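Local coordinates for protein PTS system glucose-specific EIIA component (PDB 2GPR) that relays a phosphoryl group from phospho-HPr to the EIIB domain during phosphoenolpyruvate-driven uptake and phosphorylation of glucose, at residues A[63-68]-A[93-98]. Numbering follows the deposited sequence.
Sequences HAFGIQ and SFVTQD
The closest approach between strand 64-68 and segment 93-98 is apolar: the CG2 methyl of Val95 rests obliquely against the ring of Phe65, 3.6 Å from CE1 and 4.0 Å from CD1. With CG anti to the carbonyl carbon (chi1 -63°), Phe65 brings the far end of its ring close to Val95. In Val95 the CG2 branch lies between the backbone N and the carbonyl carbon, and this branch, not CG1, makes the contact.

Packing slackens at Ser93. Its CB sits near the ring plane at the edge, 4.4 Å from Phe65 CZ, and the hydroxyl is engaged within its own segment: OG donates to Val95 O at 3.1 Å, in the carbonyl plane and on a lone pair, with a C=O...O angle of 134°. This bond spans Phe94, whose ring, at the exposed surface, makes a cation-pi contact with Lys106. Farther along, the loop runs on the solvent side through exposed Thr96, Gln97 and Asp98; Gln97 NE2 nevertheless reaches back to Val56 O.

Only 86 Å² is buried between the segments, but Phe65 and Val95 belong to a larger apolar cluster. Leu55 of strand 53-57 and Leu107 of strand 106-110 touch both side chains, while Val108 and Ile79 also meet Phe65. The Phe65 side chain lies about 8 Å from that of His78, probably the phosphorylated histidine, and His63, probably important for phospho-donor activity, precedes the strand. The loop linking strand 91-93 to strand 100-101 thus packs Val95 against a buried phenylalanine of the large antiparallel sheet, where strand 64-68 lies between strands 74-78 and 53-57.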
ATOM      1  N   HIS A  63      -5.856  -5.176   8.138  1.00 23.25           N
ATOM      2  CA  HIS A  63      -4.671  -4.335   8.267  1.00 21.88           C
ATOM      3  C   HIS A  63      -3.771  -4.355   7.035  1.00 19.23           C
ATOM      4  O   HIS A  63      -2.780  -3.610   6.986  1.00 17.40           O
ATOM      5  CB  HIS A  63      -3.842  -4.789   9.490  1.00 22.00           C
ATOM      6  CG  HIS A  63      -3.316  -6.177   9.240  1.00 28.49           C
ATOM      7  ND1 HIS A  63      -4.177  -7.261   9.038  1.00 31.44           N
ATOM      8  CD2 HIS A  63      -2.042  -6.637   9.079  1.00 30.76           C
ATOM      9  CE1 HIS A  63      -3.419  -8.343   8.792  1.00 31.87           C
ATOM     10  NE2 HIS A  63      -2.130  -8.009   8.830  1.00 31.56           N
ATOM     11  N   ALA A  64      -4.074  -5.257   6.092  1.00 17.01           N
ATOM     12  CA  ALA A  64      -3.239  -5.388   4.921  1.00 17.08           C
ATOM     13  C   ALA A  64      -4.061  -5.743   3.669  1.00 19.10           C
ATOM     14  O   ALA A  64      -4.971  -6.525   3.742  1.00 21.28           O
ATOM     15  CB  ALA A  64      -2.162  -6.389   5.238  1.00 15.91           C
ATOM     16  N   PHE A  65      -3.779  -5.132   2.510  1.00 17.50           N
ATOM     17  CA  PHE A  65      -4.579  -5.405   1.362  1.00 18.88           C
ATOM     18  C   PHE A  65      -3.721  -5.776   0.201  1.00 21.04           C
ATOM     19  O   PHE A  65      -2.867  -5.009  -0.139  1.00 25.76           O
ATOM     20  CB  PHE A  65      -5.398  -4.141   1.039  1.00 21.24           C
ATOM     21  CG  PHE A  65      -6.337  -3.802   2.161  1.00 22.88           C
ATOM     22  CD1 PHE A  65      -7.587  -4.418   2.225  1.00 26.25           C
ATOM     23  CD2 PHE A  65      -5.947  -3.011   3.241  1.00 23.42           C
ATOM     24  CE1 PHE A  65      -8.467  -4.188   3.291  1.00 27.50           C
ATOM     25  CE2 PHE A  65      -6.822  -2.752   4.306  1.00 26.96           C
ATOM     26  CZ  PHE A  65      -8.090  -3.334   4.330  1.00 28.09           C
ATOM     27  N   GLY A  66      -3.984  -6.918  -0.416  1.00 18.90           N
ATOM     28  CA  GLY A  66      -3.241  -7.405  -1.563  1.00 17.78           C
ATOM     29  C   GLY A  66      -4.023  -7.277  -2.875  1.00 21.09           C
ATOM     30  O   GLY A  66      -5.155  -7.759  -3.040  1.00 22.29           O
ATOM     31  N   ILE A  67      -3.406  -6.596  -3.835  1.00 22.98           N
ATOM     32  CA  ILE A  67      -4.068  -6.342  -5.093  1.00 21.87           C
ATOM     33  C   ILE A  67      -3.251  -6.902  -6.190  1.00 24.74           C
ATOM     34  O   ILE A  67      -2.032  -6.747  -6.238  1.00 26.95           O
ATOM     35  CB  ILE A  67      -4.420  -4.842  -5.317  1.00 19.17           C
ATOM     36  CG1 ILE A  67      -5.484  -4.354  -4.302  1.00 15.49           C
ATOM     37  CG2 ILE A  67      -4.949  -4.639  -6.743  1.00 16.29           C
ATOM     38  CD1 ILE A  67      -5.296  -2.945  -3.767  1.00 15.13           C
ATOM     39  N   GLN A  68      -3.914  -7.614  -7.038  1.00 26.30           N
ATOM     40  CA  GLN A  68      -3.251  -8.218  -8.148  1.00 30.75           C
ATOM     41  C   GLN A  68      -3.855  -7.630  -9.407  1.00 33.00           C
ATOM     42  O   GLN A  68      -5.060  -7.661  -9.590  1.00 30.49           O
ATOM     43  CB  GLN A  68      -3.320  -9.784  -8.020  1.00 34.04           C
ATOM     44  CG  GLN A  68      -2.881 -10.656  -9.224  1.00 36.38           C
ATOM     45  CD  GLN A  68      -3.652 -11.987  -9.279  1.00 39.15           C
ATOM     46  OE1 GLN A  68      -4.770 -12.077  -9.861  1.00 40.84           O
ATOM     47  NE2 GLN A  68      -3.101 -13.014  -8.613  1.00 37.71           N
ATOM     48  N   SER A  93     -13.187  -1.862   7.322  1.00 29.79           N
ATOM     49  CA  SER A  93     -12.913  -2.110   5.917  1.00 31.38           C
ATOM     50  C   SER A  93     -14.144  -1.907   5.070  1.00 28.72           C
ATOM     51  O   SER A  93     -15.287  -1.860   5.611  1.00 27.33           O
ATOM     52  CB  SER A  93     -12.301  -3.484   5.652  1.00 32.84           C
ATOM     53  OG  SER A  93     -13.268  -4.367   5.119  1.00 34.36           O
ATOM     54  N   PHE A  94     -13.908  -1.807   3.744  1.00 23.70           N
ATOM     55  CA  PHE A  94     -15.017  -1.637   2.839  1.00 23.01           C
ATOM     56  C   PHE A  94     -14.972  -2.614   1.697  1.00 22.69           C
ATOM     57  O   PHE A  94     -15.777  -2.507   0.732  1.00 22.68           O
ATOM     58  CB  PHE A  94     -15.122  -0.209   2.312  1.00 23.90           C
ATOM     59  CG  PHE A  94     -15.269   0.776   3.415  1.00 21.52           C
ATOM     60  CD1 PHE A  94     -16.524   1.053   3.949  1.00 20.08           C
ATOM     61  CD2 PHE A  94     -14.147   1.392   3.960  1.00 20.41           C
ATOM     62  CE1 PHE A  94     -16.643   1.975   4.984  1.00 20.81           C
ATOM     63  CE2 PHE A  94     -14.255   2.310   5.004  1.00 21.02           C
ATOM     64  CZ  PHE A  94     -15.513   2.585   5.529  1.00 20.94           C
ATOM     65  N   VAL A  95     -14.040  -3.563   1.844  1.00 21.08           N
ATOM     66  CA  VAL A  95     -13.749  -4.526   0.817  1.00 22.35           C
ATOM     67  C   VAL A  95     -13.676  -5.945   1.367  1.00 24.76           C
ATOM     68  O   VAL A  95     -13.530  -6.169   2.578  1.00 25.95           O
ATOM     69  CB  VAL A  95     -12.390  -4.126   0.211  1.00 21.18           C
ATOM     70  CG1 VAL A  95     -12.544  -2.898  -0.696  1.00 19.96           C
ATOM     71  CG2 VAL A  95     -11.450  -3.776   1.367  1.00 17.36           C
ATOM     72  N   THR A  96     -13.731  -6.902   0.464  1.00 24.07           N
ATOM     73  CA  THR A  96     -13.619  -8.305   0.835  1.00 24.25           C
ATOM     74  C   THR A  96     -12.673  -8.963  -0.111  1.00 23.44           C
ATOM     75  O   THR A  96     -12.516  -8.524  -1.243  1.00 27.54           O
ATOM     76  CB  THR A  96     -14.957  -9.067   0.747  1.00 25.94           C
ATOM     77  OG1 THR A  96     -16.027  -8.255   1.167  1.00 32.26           O
ATOM     78  CG2 THR A  96     -14.904 -10.302   1.597  1.00 22.98           C
ATOM     79  N   GLN A  97     -12.067 -10.000   0.336  1.00 22.56           N
ATOM     80  CA  GLN A  97     -11.170 -10.707  -0.496  1.00 27.39           C
ATOM     81  C   GLN A  97     -11.818 -11.151  -1.799  1.00 29.54           C
ATOM     82  O   GLN A  97     -13.031 -11.329  -1.880  1.00 29.05           O
ATOM     83  CB  GLN A  97     -10.594 -11.887   0.236  1.00 29.27           C
ATOM     84  CG  GLN A  97      -9.392 -12.435  -0.497  1.00 34.01           C
ATOM     85  CD  GLN A  97      -8.924 -13.661   0.198  1.00 40.67           C
ATOM     86  OE1 GLN A  97      -9.724 -14.330   0.879  1.00 44.39           O
ATOM     87  NE2 GLN A  97      -7.624 -13.912   0.117  1.00 42.40           N
ATOM     88  N   ASP A  98     -10.983 -11.251  -2.818  1.00 30.09           N
ATOM     89  CA  ASP A  98     -11.400 -11.641  -4.115  1.00 28.55           C
ATOM     90  C   ASP A  98     -12.120 -10.549  -4.840  1.00 26.41           C
ATOM     91  O   ASP A  98     -12.486 -10.745  -5.994  1.00 28.06           O
ATOM     92  CB  ASP A  98     -12.340 -12.850  -4.103  1.00 34.02           C
ATOM     93  CG  ASP A  98     -11.872 -14.097  -3.403  1.00 38.21           C
ATOM     94  OD1 ASP A  98     -10.702 -14.486  -3.838  1.00 38.29           O
ATOM     95  OD2 ASP A  98     -12.593 -14.851  -2.773  1.00 39.83           O
TER